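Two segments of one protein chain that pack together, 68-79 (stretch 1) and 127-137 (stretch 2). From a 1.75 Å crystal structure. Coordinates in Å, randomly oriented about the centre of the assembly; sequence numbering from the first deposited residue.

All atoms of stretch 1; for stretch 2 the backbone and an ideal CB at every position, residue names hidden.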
# COMPACT_ATOMS: atom_id res chain seq x y z
N ASP A 68 4.91 5.36 1.69
CA ASP A 68 3.83 4.88 2.59
C ASP A 68 4.01 3.50 3.19
O ASP A 68 3.38 3.19 4.20
CB ASP A 68 2.52 4.79 1.81
CG ASP A 68 2.07 6.11 1.30
OD1 ASP A 68 2.24 7.09 2.05
OD2 ASP A 68 1.56 6.17 0.15
N SER A 69 4.79 2.65 2.54
CA SER A 69 4.88 1.26 2.97
C SER A 69 5.78 1.13 4.18
O SER A 69 6.72 1.91 4.36
CB SER A 69 5.39 0.37 1.85
OG SER A 69 6.69 0.77 1.48
N VAL A 70 5.46 0.18 5.04
CA VAL A 70 6.35 -0.15 6.14
C VAL A 70 7.49 -0.96 5.55
O VAL A 70 7.27 -2.02 4.97
CB VAL A 70 5.65 -0.98 7.24
CG1 VAL A 70 6.67 -1.43 8.27
CG2 VAL A 70 4.51 -0.17 7.88
N LYS A 71 8.70 -0.43 5.65
CA LYS A 71 9.87 -1.13 5.13
C LYS A 71 10.63 -1.71 6.31
O LYS A 71 10.59 -1.18 7.41
CB LYS A 71 10.76 -0.19 4.34
CG LYS A 71 10.08 0.14 2.99
CD LYS A 71 10.32 1.50 2.46
CE LYS A 71 9.98 2.62 3.42
NZ LYS A 71 8.70 3.31 3.10
N HIS A 72 11.31 -2.82 6.05
CA HIS A 72 12.23 -3.41 7.00
C HIS A 72 13.61 -3.23 6.40
O HIS A 72 14.03 -4.01 5.54
CB HIS A 72 11.89 -4.89 7.20
CG HIS A 72 10.64 -5.10 7.99
ND1 HIS A 72 9.39 -5.12 7.41
CD2 HIS A 72 10.44 -5.24 9.32
CE1 HIS A 72 8.48 -5.29 8.35
NE2 HIS A 72 9.09 -5.36 9.51
N PHE A 73 14.30 -2.16 6.82
CA PHE A 73 15.61 -1.86 6.27
C PHE A 73 16.66 -2.74 6.90
O PHE A 73 16.80 -2.74 8.13
CB PHE A 73 15.96 -0.39 6.51
CG PHE A 73 15.14 0.57 5.68
CD1 PHE A 73 15.34 0.66 4.30
CD2 PHE A 73 14.20 1.41 6.28
CE1 PHE A 73 14.57 1.59 3.52
CE2 PHE A 73 13.45 2.34 5.54
CZ PHE A 73 13.63 2.42 4.14
N VAL A 74 17.40 -3.46 6.06
CA VAL A 74 18.43 -4.39 6.54
C VAL A 74 19.86 -3.83 6.42
O VAL A 74 20.77 -4.31 7.10
CB VAL A 74 18.34 -5.79 5.82
CG1 VAL A 74 17.00 -6.42 6.10
CG2 VAL A 74 18.62 -5.68 4.29
N ALA A 75 20.06 -2.85 5.55
CA ALA A 75 21.39 -2.24 5.45
C ALA A 75 21.31 -0.89 4.77
O ALA A 75 20.31 -0.57 4.10
CB ALA A 75 22.37 -3.15 4.67
N ILE A 76 22.37 -0.11 5.00
CA ILE A 76 22.60 1.11 4.23
C ILE A 76 24.03 1.06 3.71
O ILE A 76 24.93 0.57 4.42
CB ILE A 76 22.39 2.37 5.11
CG1 ILE A 76 22.59 3.66 4.29
CG2 ILE A 76 23.33 2.35 6.36
CD1 ILE A 76 22.23 4.90 5.09
N SER A 77 24.25 1.56 2.50
CA SER A 77 25.59 1.69 1.97
C SER A 77 25.80 3.15 1.59
O SER A 77 24.90 3.75 1.01
CB SER A 77 25.76 0.85 0.71
OG SER A 77 25.79 -0.52 1.08
N THR A 78 26.96 3.69 1.92
CA THR A 78 27.32 5.05 1.48
C THR A 78 28.66 5.04 0.75
O THR A 78 29.50 4.15 0.93
CB THR A 78 27.37 6.08 2.66
OG1 THR A 78 28.48 5.79 3.52
CG2 THR A 78 26.05 6.05 3.47
N GLN A 79 28.86 6.09 -0.04
CA GLN A 79 30.00 6.23 -0.88
C GLN A 79 30.23 7.73 -0.98
O GLN A 79 29.32 8.55 -0.78
CB GLN A 79 29.60 5.61 -2.22
CG GLN A 79 30.63 5.42 -3.24
CD GLN A 79 30.01 4.72 -4.45
OE1 GLN A 79 28.85 4.98 -4.79
NE2 GLN A 79 30.77 3.83 -5.09
N UNK A 127 18.34 -5.93 14.73
CA UNK A 127 17.32 -6.28 13.77
C UNK A 127 17.10 -5.16 12.75
O UNK A 127 17.60 -4.05 12.95
CB UNK A 127 16.01 -6.60 14.49
N UNK A 128 16.35 -5.47 11.68
CA UNK A 128 16.03 -4.45 10.67
C UNK A 128 15.36 -3.24 11.30
O UNK A 128 14.66 -3.33 12.31
CB UNK A 128 15.12 -5.04 9.58
N UNK A 129 15.60 -2.09 10.69
CA UNK A 129 14.88 -0.89 11.07
C UNK A 129 13.54 -0.93 10.37
O UNK A 129 13.47 -1.01 9.16
CB UNK A 129 15.66 0.38 10.72
N UNK A 130 12.48 -0.83 11.16
CA UNK A 130 11.12 -0.84 10.68
C UNK A 130 10.67 0.63 10.56
O UNK A 130 10.57 1.35 11.57
CB UNK A 130 10.21 -1.64 11.61
N UNK A 131 10.43 1.08 9.34
CA UNK A 131 10.21 2.51 9.11
C UNK A 131 9.47 2.79 7.80
O UNK A 131 9.56 2.03 6.85
CB UNK A 131 11.55 3.25 9.11
N UNK A 132 8.75 3.91 7.78
CA UNK A 132 8.19 4.47 6.54
C UNK A 132 9.17 5.45 5.94
O UNK A 132 9.35 5.45 4.74
CB UNK A 132 6.85 5.15 6.80
N UNK A 133 9.83 6.25 6.78
CA UNK A 133 10.84 7.20 6.29
C UNK A 133 12.12 7.11 7.10
O UNK A 133 12.08 6.78 8.30
CB UNK A 133 10.30 8.63 6.34
N UNK A 134 13.24 7.36 6.45
CA UNK A 134 14.53 7.26 7.11
C UNK A 134 15.37 8.43 6.60
O UNK A 134 15.18 8.84 5.45
CB UNK A 134 15.20 5.91 6.84
N UNK A 135 16.26 8.98 7.42
CA UNK A 135 17.04 10.14 6.99
C UNK A 135 18.49 9.90 7.37
O UNK A 135 18.76 9.51 8.53
CB UNK A 135 16.51 11.43 7.61
N UNK A 136 19.39 10.16 6.42
CA UNK A 136 20.82 10.19 6.70
C UNK A 136 21.20 11.63 7.06
O UNK A 136 20.80 12.58 6.36
CB UNK A 136 21.63 9.68 5.51
N UNK A 137 21.91 11.76 8.18
CA UNK A 137 22.27 13.07 8.76
C UNK A 137 23.80 13.14 8.86
O UNK A 137 24.37 12.75 9.89
CB UNK A 137 21.62 13.27 10.13

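Position 127 has no atom of stretch 1 within 5.5 Å of its ideal CB, so the contact sets no preference. It is Pro127, preceded by a cis peptide bond.

At 128, phi/psi of -56/149 is compatible with proline. The ideal CB lies only 3.2 Å from Phe73 O and 4.2 Å from Val74 CG1, which favours a compact apolar group. Pro128 is deposited; its CG lies 4.1 Å from Val74 CG1.

Position 129 pairs with Phe73 in an antiparallel hydrogen-bonded bridge: its N donates to Phe73 O (2.9 Å) and its O accepts from Phe73 N (2.7 Å). The CB therefore shares the sheet face of Phe73, and several apolar residues would suit. Ile129 puts its CB 4.2 Å from Phe73 CB.

Position 130 lies opposite His72 in a non-hydrogen-bonded pair, CA to CA 4.6 Å, and its CA makes a CA-H...O contact with Lys71 O (3.3 Å). The ideal CB is 4.3 Å from His72 CD2 and 4.9 Å from Val70 CG1, so a long aliphatic stem, charged or not, could run alongside both. Lys130, extended with all four chi angles t, places CG 3.7 Å from Val70 CG1 and 4.0 Å from His72 NE2; NZ is hydrogen-bonded elsewhere in the structure.

Position 131 returns to the Phe73 face, pairing with Lys71 through Lys71 N to its O (2.9 Å) and its N to Lys71 O (3.0 Å). With the ideal CB already 4.1 Å from Phe73 CE2, a small side chain fits comfortably. Ala131 makes that apolar contact with its methyl.

At 132 the chain turns a corner, and the carbonyl O accepts from Lys71 NZ (2.8 Å), whatever the side chain. The ideal CB is 4.1 Å from Ser69 O and 4.8 Å from Asp68 O, so a donor of suitable reach is attractive. Arg132 answers: NE donates to Asp68 O (2.8 Å), near the guanidinium plane, while Val70 CG2 covers one face, 3.6 Å from NH2. A water bridges NH2 (2.9 Å) and Asp68 O (3.0 Å).

Position 133 points away, leaving the choice open; it is Ser133.

At 134 CA-to-CB points toward stretch 1, and the ideal CB is 4.2 Å from Phe73 CE2, so an aliphatic group suits. Ile134 brings CG2 to 3.8 Å from CE2 of Phe73.

Position 135, out of reach, is Ala135.

The ideal CB of 136 stands 4.8 Å from Ile76 CD1, leaving room for a longer apolar chain. Ile136 extends CD1 to 3.7 Å from Thr78 CG2 and 4.2 Å from Ile76 CD1.

Position 137, also out of reach, is His137.

Stretch 2, residues 127-137: PPIKARSIAIH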
# COMPACT_ATOMS: atom_id res chain seq x y z
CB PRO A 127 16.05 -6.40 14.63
CG PRO A 127 16.28 -5.51 15.76
CD PRO A 127 17.75 -5.55 16.03
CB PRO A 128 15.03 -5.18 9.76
CG PRO A 128 15.43 -6.62 9.86
CD PRO A 128 15.78 -6.78 11.32
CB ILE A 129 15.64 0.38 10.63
CG1 ILE A 129 16.95 0.53 11.41
CG2 ILE A 129 14.76 1.63 10.79
CD1 ILE A 129 17.85 1.60 10.85
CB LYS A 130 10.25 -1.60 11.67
CG LYS A 130 8.86 -1.80 11.21
CD LYS A 130 8.10 -2.59 12.26
CE LYS A 130 6.65 -2.32 12.17
NZ LYS A 130 5.92 -3.06 13.26
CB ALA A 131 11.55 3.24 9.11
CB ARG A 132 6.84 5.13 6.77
CG ARG A 132 5.72 4.10 6.95
CD ARG A 132 4.35 4.80 7.06
NE ARG A 132 3.29 3.80 6.95
CZ ARG A 132 2.81 3.08 7.96
NH1 ARG A 132 3.25 3.27 9.19
NH2 ARG A 132 1.84 2.20 7.74
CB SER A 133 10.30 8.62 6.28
OG SER A 133 9.10 8.67 5.50
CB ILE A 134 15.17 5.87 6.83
CG1 ILE A 134 16.47 5.68 7.62
CG2 ILE A 134 15.40 5.65 5.34
CD1 ILE A 134 16.92 4.22 7.67
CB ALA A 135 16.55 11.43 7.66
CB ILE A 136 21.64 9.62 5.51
CG1 ILE A 136 23.13 9.59 5.84
CG2 ILE A 136 21.34 10.38 4.18
CD1 ILE A 136 23.96 8.72 4.90
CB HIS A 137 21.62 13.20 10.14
CG HIS A 137 20.19 13.65 10.09
ND1 HIS A 137 19.83 14.97 10.28
CD2 HIS A 137 19.04 12.97 9.87
CE1 HIS A 137 18.51 15.08 10.19
NE2 HIS A 137 18.01 13.88 9.94
O HOH W 1 1.05 1.53 5.01
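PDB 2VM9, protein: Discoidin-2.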